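Local coordinates for PTS system, cellobiose-specific IIA component (Bacillus anthracis, PDB 3K1S), which probably relays a phosphoryl group, as the IIA component of a phosphotransferase system, toward cellobiose during its uptake into the cell, at residues A[30-34]-A[35-39]; A[41-44]-A[45-49]; A[100-103]-A[104-107]. One frame throughout, in Å; residues are numbered along the deposited sequence.

Contact 1: residues A[30-34]-A[35-39]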
loop_
_atom_site.group_PDB
_atom_site.type_symbol
_atom_site.label_atom_id
_atom_site.label_comp_id
_atom_site.label_asym_id
_atom_site.label_seq_id
_atom_site.Cartn_x
_atom_site.Cartn_y
_atom_site.Cartn_z
ATOM N N LEU A 30 -9.541 13.552 1.121
ATOM C CA LEU A 30 -8.930 13.617 2.441
ATOM C C LEU A 30 -8.692 15.082 2.799
ATOM O O LEU A 30 -9.107 15.542 3.870
ATOM C CB LEU A 30 -7.629 12.806 2.484
ATOM C CG LEU A 30 -7.001 12.484 3.847
ATOM C CD1 LEU A 30 -6.005 11.345 3.723
ATOM C CD2 LEU A 30 -6.330 13.709 4.469
ATOM N N GLN A 31 -8.060 15.817 1.882
ATOM C CA GLN A 31 -7.793 17.243 2.080
ATOM C C GLN A 31 -9.062 18.084 2.295
ATOM O O GLN A 31 -9.066 18.983 3.135
ATOM C CB GLN A 31 -6.954 17.810 0.928
ATOM C CG GLN A 31 -6.733 19.325 1.003
ATOM C CD GLN A 31 -5.737 19.732 2.088
ATOM O OE1 GLN A 31 -4.528 19.538 1.941
ATOM N NE2 GLN A 31 -6.243 20.308 3.175
ATOM N N PHE A 32 -10.118 17.808 1.526
ATOM C CA PHE A 32 -11.418 18.470 1.722
ATOM C C PHE A 32 -11.951 18.250 3.140
ATOM O O PHE A 32 -12.303 19.205 3.832
ATOM C CB PHE A 32 -12.468 17.974 0.713
ATOM C CG PHE A 32 -12.311 18.537 -0.677
ATOM C CD1 PHE A 32 -12.086 19.896 -0.881
ATOM C CD2 PHE A 32 -12.417 17.705 -1.786
ATOM C CE1 PHE A 32 -11.953 20.412 -2.166
ATOM C CE2 PHE A 32 -12.289 18.211 -3.073
ATOM C CZ PHE A 32 -12.055 19.568 -3.265
ATOM N N ALA A 33 -12.008 16.989 3.560
ATOM C CA ALA A 33 -12.514 16.626 4.881
ATOM C C ALA A 33 -11.739 17.344 5.984
ATOM O O ALA A 33 -12.323 17.809 6.971
ATOM C CB ALA A 33 -12.453 15.115 5.074
ATOM N N LYS A 34 -10.424 17.433 5.800
ATOM C CA LYS A 34 -9.536 18.113 6.735
ATOM C C LYS A 34 -9.923 19.583 6.912
ATOM O O LYS A 34 -9.678 20.172 7.966
ATOM C CB LYS A 34 -8.091 18.007 6.251
ATOM C CG LYS A 34 -7.059 18.288 7.332
ATOM C CD LYS A 34 -5.667 18.520 6.750
ATOM C CE LYS A 34 -4.964 17.219 6.417
ATOM N NZ LYS A 34 -3.502 17.436 6.264
ATOM N N GLN A 35 -10.519 20.164 5.873
ATOM C CA GLN A 35 -10.967 21.561 5.904
ATOM C C GLN A 35 -12.426 21.684 6.329
ATOM O O GLN A 35 -12.979 22.785 6.357
ATOM C CB GLN A 35 -10.783 22.212 4.531
ATOM C CG GLN A 35 -9.340 22.441 4.125
ATOM C CD GLN A 35 -9.210 22.777 2.652
ATOM O OE1 GLN A 35 -9.751 23.780 2.178
ATOM N NE2 GLN A 35 -8.490 21.937 1.919
ATOM N N GLY A 36 -13.044 20.553 6.654
ATOM C CA GLY A 36 -14.447 20.526 7.038
ATOM C C GLY A 36 -15.378 20.593 5.842
ATOM O O GLY A 36 -16.580 20.811 6.002
ATOM N N LYS A 37 -14.817 20.400 4.648
ATOM C CA LYS A 37 -15.582 20.396 3.401
ATOM C C LYS A 37 -16.064 18.980 3.107
ATOM O O LYS A 37 -15.542 18.292 2.219
ATOM C CB LYS A 37 -14.727 20.941 2.251
ATOM C CG LYS A 37 -14.465 22.459 2.322
ATOM C CD LYS A 37 -13.654 22.958 1.126
ATOM C CE LYS A 37 -14.509 23.080 -0.131
ATOM N NZ LYS A 37 -13.758 23.653 -1.281
HETATM N N MSE A 38 -17.066 18.552 3.869
HETATM C CA MSE A 38 -17.489 17.152 3.908
HETATM C C MSE A 38 -18.221 16.679 2.653
HETATM O O MSE A 38 -18.016 15.552 2.199
HETATM C CB MSE A 38 -18.333 16.886 5.168
HETATM C CG MSE A 38 -17.585 17.130 6.483
HETATM SE SE MSE A 38 -15.775 16.339 6.547
HETATM C CE MSE A 38 -15.278 16.946 8.336
ATOM N N ALA A 39 -19.066 17.541 2.096
ATOM C CA ALA A 39 -19.818 17.230 0.881
ATOM C C ALA A 39 -18.898 17.081 -0.329
ATOM O O ALA A 39 -19.131 16.226 -1.184
ATOM C CB ALA A 39 -20.874 18.298 0.620
#

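Contact 2: residues A[41-44]-A[45-49]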
loop_
_atom_site.group_PDB
_atom_site.type_symbol
_atom_site.label_atom_id
_atom_site.label_comp_id
_atom_site.label_asym_id
_atom_site.label_seq_id
_atom_site.Cartn_x
_atom_site.Cartn_y
_atom_site.Cartn_z
ATOM N N ALA A 41 -15.728 16.246 -0.026
ATOM C CA ALA A 41 -15.015 15.012 0.297
ATOM C C ALA A 41 -15.824 13.788 -0.128
ATOM O O ALA A 41 -15.315 12.914 -0.825
ATOM C CB ALA A 41 -14.706 14.950 1.786
ATOM N N ASP A 42 -17.085 13.729 0.292
ATOM C CA ASP A 42 -17.960 12.621 -0.090
ATOM C C ASP A 42 -18.002 12.427 -1.609
ATOM O O ASP A 42 -17.898 11.299 -2.093
ATOM C CB ASP A 42 -19.376 12.813 0.474
ATOM C CG ASP A 42 -19.437 12.652 1.991
ATOM O OD1 ASP A 42 -18.466 12.149 2.598
ATOM O OD2 ASP A 42 -20.471 13.028 2.584
ATOM N N GLU A 43 -18.140 13.525 -2.351
ATOM C CA GLU A 43 -18.200 13.456 -3.811
ATOM C C GLU A 43 -16.883 13.030 -4.465
ATOM O O GLU A 43 -16.899 12.320 -5.472
ATOM C CB GLU A 43 -18.689 14.773 -4.417
ATOM C CG GLU A 43 -19.058 14.650 -5.896
ATOM C CD GLU A 43 -19.732 15.893 -6.457
ATOM O OE1 GLU A 43 -19.441 17.012 -5.976
ATOM O OE2 GLU A 43 -20.549 15.749 -7.395
ATOM N N ALA A 44 -15.755 13.478 -3.913
ATOM C CA ALA A 44 -14.444 13.069 -4.424
ATOM C C ALA A 44 -14.186 11.575 -4.195
ATOM O O ALA A 44 -13.529 10.923 -5.005
ATOM C CB ALA A 44 -13.322 13.920 -3.813
HETATM N N MSE A 45 -14.703 11.043 -3.093
HETATM C CA MSE A 45 -14.635 9.605 -2.824
HETATM C C MSE A 45 -15.417 8.791 -3.860
HETATM O O MSE A 45 -14.976 7.716 -4.282
HETATM C CB MSE A 45 -15.113 9.287 -1.402
HETATM C CG MSE A 45 -14.125 9.728 -0.324
HETATM SE SE MSE A 45 -12.383 8.820 -0.476
HETATM C CE MSE A 45 -12.961 7.054 0.155
ATOM N N VAL A 46 -16.571 9.308 -4.271
ATOM C CA VAL A 46 -17.360 8.689 -5.333
ATOM C C VAL A 46 -16.533 8.610 -6.616
ATOM O O VAL A 46 -16.524 7.584 -7.298
ATOM C CB VAL A 46 -18.686 9.457 -5.598
ATOM C CG1 VAL A 46 -19.318 9.012 -6.915
ATOM C CG2 VAL A 46 -19.667 9.264 -4.440
ATOM N N LYS A 47 -15.829 9.692 -6.933
ATOM C CA LYS A 47 -15.009 9.739 -8.138
ATOM C C LYS A 47 -13.802 8.817 -8.023
ATOM O O LYS A 47 -13.397 8.195 -9.001
ATOM C CB LYS A 47 -14.584 11.170 -8.457
ATOM C CG LYS A 47 -15.723 12.017 -8.998
ATOM C CD LYS A 47 -15.327 13.473 -9.083
ATOM C CE LYS A 47 -16.527 14.345 -9.402
ATOM N NZ LYS A 47 -16.080 15.735 -9.707
ATOM N N ALA A 48 -13.246 8.724 -6.820
ATOM C CA ALA A 48 -12.185 7.772 -6.542
ATOM C C ALA A 48 -12.655 6.376 -6.922
ATOM O O ALA A 48 -11.999 5.686 -7.702
ATOM C CB ALA A 48 -11.785 7.829 -5.079
ATOM N N LYS A 49 -13.811 5.982 -6.388
ATOM C CA LYS A 49 -14.391 4.671 -6.647
ATOM C C LYS A 49 -14.551 4.418 -8.140
ATOM O O LYS A 49 -14.174 3.349 -8.638
ATOM C CB LYS A 49 -15.739 4.519 -5.927
ATOM C CG LYS A 49 -16.467 3.192 -6.178
ATOM C CD LYS A 49 -15.519 1.980 -6.202
ATOM C CE LYS A 49 -15.035 1.580 -4.813
ATOM N NZ LYS A 49 -14.023 0.488 -4.881
#

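Contact 3: residues A[100-103]-A[104-107]. With NA (sodium ion), chain J.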
loop_
_atom_site.group_PDB
_atom_site.type_symbol
_atom_site.label_atom_id
_atom_site.label_comp_id
_atom_site.label_asym_id
_atom_site.label_seq_id
_atom_site.Cartn_x
_atom_site.Cartn_y
_atom_site.Cartn_z
ATOM N N ASP A 100 -13.906 9.844 8.016
ATOM C CA ASP A 100 -14.828 9.531 9.110
ATOM C C ASP A 100 -14.308 10.079 10.425
ATOM O O ASP A 100 -15.077 10.588 11.241
ATOM C CB ASP A 100 -15.087 8.026 9.215
ATOM C CG ASP A 100 -16.453 7.628 8.675
ATOM O OD1 ASP A 100 -17.127 8.471 8.040
ATOM O OD2 ASP A 100 -16.864 6.469 8.897
ATOM N N LEU A 101 -12.995 9.993 10.611
ATOM C CA LEU A 101 -12.349 10.506 11.807
ATOM C C LEU A 101 -12.469 12.028 11.891
ATOM O O LEU A 101 -12.668 12.577 12.975
ATOM C CB LEU A 101 -10.884 10.048 11.868
ATOM C CG LEU A 101 -10.018 10.448 13.067
ATOM C CD1 LEU A 101 -10.696 10.135 14.395
ATOM C CD2 LEU A 101 -8.669 9.748 12.982
ATOM N N TYR A 102 -12.360 12.709 10.756
ATOM C CA TYR A 102 -12.567 14.164 10.736
ATOM C C TYR A 102 -14.012 14.565 11.015
ATOM O O TYR A 102 -14.256 15.603 11.637
ATOM C CB TYR A 102 -12.062 14.795 9.434
ATOM C CG TYR A 102 -10.574 15.059 9.449
ATOM C CD1 TYR A 102 -10.039 16.066 10.249
ATOM C CD2 TYR A 102 -9.698 14.298 8.673
ATOM C CE1 TYR A 102 -8.672 16.314 10.277
ATOM C CE2 TYR A 102 -8.324 14.538 8.695
ATOM C CZ TYR A 102 -7.822 15.547 9.503
ATOM O OH TYR A 102 -6.470 15.806 9.540
ATOM N N LYS A 103 -14.963 13.747 10.563
ATOM C CA LYS A 103 -16.381 13.973 10.867
ATOM C C LYS A 103 -16.667 13.821 12.357
ATOM O O LYS A 103 -17.444 14.594 12.922
ATOM C CB LYS A 103 -17.291 13.057 10.045
ATOM C CG LYS A 103 -17.466 13.520 8.605
ATOM C CD LYS A 103 -18.226 12.514 7.760
ATOM C CE LYS A 103 -18.310 13.004 6.322
ATOM N NZ LYS A 103 -18.653 11.927 5.356
ATOM N N LYS A 104 -16.029 12.836 12.988
ATOM C CA LYS A 104 -16.192 12.607 14.426
ATOM C C LYS A 104 -15.626 13.770 15.235
ATOM O O LYS A 104 -16.223 14.196 16.223
ATOM C CB LYS A 104 -15.527 11.298 14.864
ATOM C CG LYS A 104 -15.979 10.819 16.240
ATOM C CD LYS A 104 -14.934 9.950 16.926
ATOM C CE LYS A 104 -15.552 9.079 18.022
ATOM N NZ LYS A 104 -16.400 9.841 18.992
ATOM N N LEU A 105 -14.470 14.276 14.806
ATOM C CA LEU A 105 -13.812 15.384 15.494
ATOM C C LEU A 105 -14.612 16.686 15.409
ATOM O O LEU A 105 -14.527 17.526 16.305
ATOM C CB LEU A 105 -12.389 15.576 14.974
ATOM C CG LEU A 105 -11.421 14.404 15.178
ATOM C CD1 LEU A 105 -10.080 14.696 14.527
ATOM C CD2 LEU A 105 -11.237 14.072 16.658
ATOM N N GLU A 106 -15.339 16.866 14.321
ATOM C CA GLU A 106 -16.295 17.940 14.183
ATOM C C GLU A 106 -17.504 17.757 15.081
ATOM O O GLU A 106 -18.018 18.698 15.648
ATOM C CB GLU A 106 -16.742 18.091 12.742
ATOM C CG GLU A 106 -15.687 18.657 11.862
ATOM C CD GLU A 106 -16.238 19.621 10.863
ATOM O OE1 GLU A 106 -17.410 19.465 10.472
ATOM O OE2 GLU A 106 -15.500 20.542 10.471
ATOM N N ALA A 107 -17.961 16.523 15.179
ATOM C CA ALA A 107 -19.138 16.169 15.965
ATOM C C ALA A 107 -18.949 16.481 17.450
ATOM O O ALA A 107 -19.924 16.704 18.172
ATOM C CB ALA A 107 -19.479 14.698 15.768
HETATM NA NA NA J . -4.854 14.436 9.036
#

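Contact 1: residues A[30-34]-A[35-39]
Lys37 lays the outer half of its side chain obliquely past the ring of Phe32, CD lying 4.0 Å from CD1 of Phe32. The lysine chain runs straight to CD and then bends at chi3 (77°), which carries the ammonium along the ring, so that Lys37 NZ ends 3.8 Å from Phe32 CE1; CD, CE and NZ all pass the CD1-CE1 side of the ring at similar range. At the root of the side chain, Phe32 CB rests against Lys37 O, while the phenylalanine side chain also meets Glu40 and Ala41 of the next helix.

The backbone beneath this pair is a Schellman motif closing helix 10-34. Gly36 takes a positive phi (79°) to reverse the chain, and Lys37 stands as N-cap of helix 38-67. Phe32 O is gripped twice, by Lys37 N at 2.9 Å and by Gln35 N, which reach it from opposite faces of the carbonyl plane. Gly36 N donates to Ala33 O at 2.9 Å.

Met38, a selenomethionine, turns its end back onto the helix before the bend. Its side chain starts off away from helix 10-34, but a bend at chi2 (-46°) returns the tail to Ala33: SE is 3.8 Å from Ala33 CB, and CE lies 3.4 Å from Ala33 O. On the solvent side, the amide of Gln35 folds back over the last helical turn, where its NE2 makes a weak bond to Gln31 O at 3.2 Å. The ammonium of Lys34 forms salt bridges with Glu97 and Asp100 of the second subunit.

Contact 2: residues A[41-44]-A[45-49]
This is regular alpha-helix, the early turns of helix 38-67 in an all-helical, spectrin repeat-like bundle, and the contact is the i to i+4 packing of one turn on the next. Met45 N donates to Ala41 O at 3.0 Å. Ala48 N makes the equivalent bond to Ala44 O at 2.9 Å, and Val46 and Lys47 donate in the same way to Asp42 and Glu43.

The side chains divide between two faces. Met45, a selenomethionine, sets its CG beside the backbone N (chi1 -72°), which brings CG to 3.4 Å from Ala41 O; further bends at chi2 and chi3 then lead SE and CE off the turn, and the side chain packs on Ala29 of helix 10-34 and on Ala96 and Ile99 of helix 76-108. Ala44 and Ala48 add small methyls to the inward side, against Ala29 and Phe25 respectively, with Ala48 CB lying 3.6 Å from Ala44 O.

On the exposed face, Val46 places CG2 3.6 Å from Asp42 O. Glu43 and Lys47, one turn apart, come loosely together, Glu43 CG 4.3 Å from Lys47 CE. The carboxylate of Asp42 turns elsewhere, to a salt bridge with Lys103 of helix 76-108.

Glu43 OE2 and Lys47 NZ stay 5.0 Å apart, too far for a salt bridge, so the opposite charges probably add only a mild, solvent-screened attraction, and the turn is joined chiefly by its backbone bonds.

Contact 3: residues A[100-103]-A[104-107]
The close packing is that of Leu105 on Leu101, near the end of helix 76-108, where CG presses on the carbonyl of the preceding turn. With CG beside its own backbone N (chi1 -62°), Leu105 brings CG to 3.1 Å from Leu101 O, the carbonyl that also accepts Leu105 N at 3.1 Å. Its isobutyl group touches two neighbours more loosely: CG is 4.4 Å from Leu101 CD1, and CD1 approaches the Tyr102 ring obliquely, 4.5 Å from its CD1. Leu101 and Leu105 face the trimer interface, where Leu101 meets Leu101 of both other subunits and Leu105 meets Leu105 of the third subunit.

The exposed side is looser. Glu106 CG sits 3.4 Å from Tyr102 O, while Ala107 is poorly ordered although its N still bonds to Lys103 O. Two charged groups are held by salt bridges instead, Lys103 to Asp42 of helix 38-67 and Asp100 to Lys34 of the third subunit.

At its far end the Tyr102 phenol reaches a sodium ion, OH to metal 2.2 Å, with the metal at the ring edge and in the ring plane. Glu97 O of the second subunit binds the same ion. Sharing sodium between a phenol and a carbonyl of different chains ties two subunits together beside the leucines, and the positive charge would probably polarise the phenol's O-H bond.

Contact 1 lies at the surface, in the bend between helices 10-34 and 38-67, whereas contacts 2 and 3 are partly buried turns within single helices. Contacts 1 and 2 share helix 38-67 and pack directly on each other. Helix 76-108 joins the set: Met38 of contact 1 reaches Tyr102 and Glu106 of contact 3, and a salt bridge joins contacts 2 and 3. Their chemistry follows their place. Contact 1 is governed by chain reversal plus a charged reach to the second subunit, contact 2 by intrachain bundle packing, and contact 3 by leucines and sodium at the trimer interface, which contact 2 does not touch.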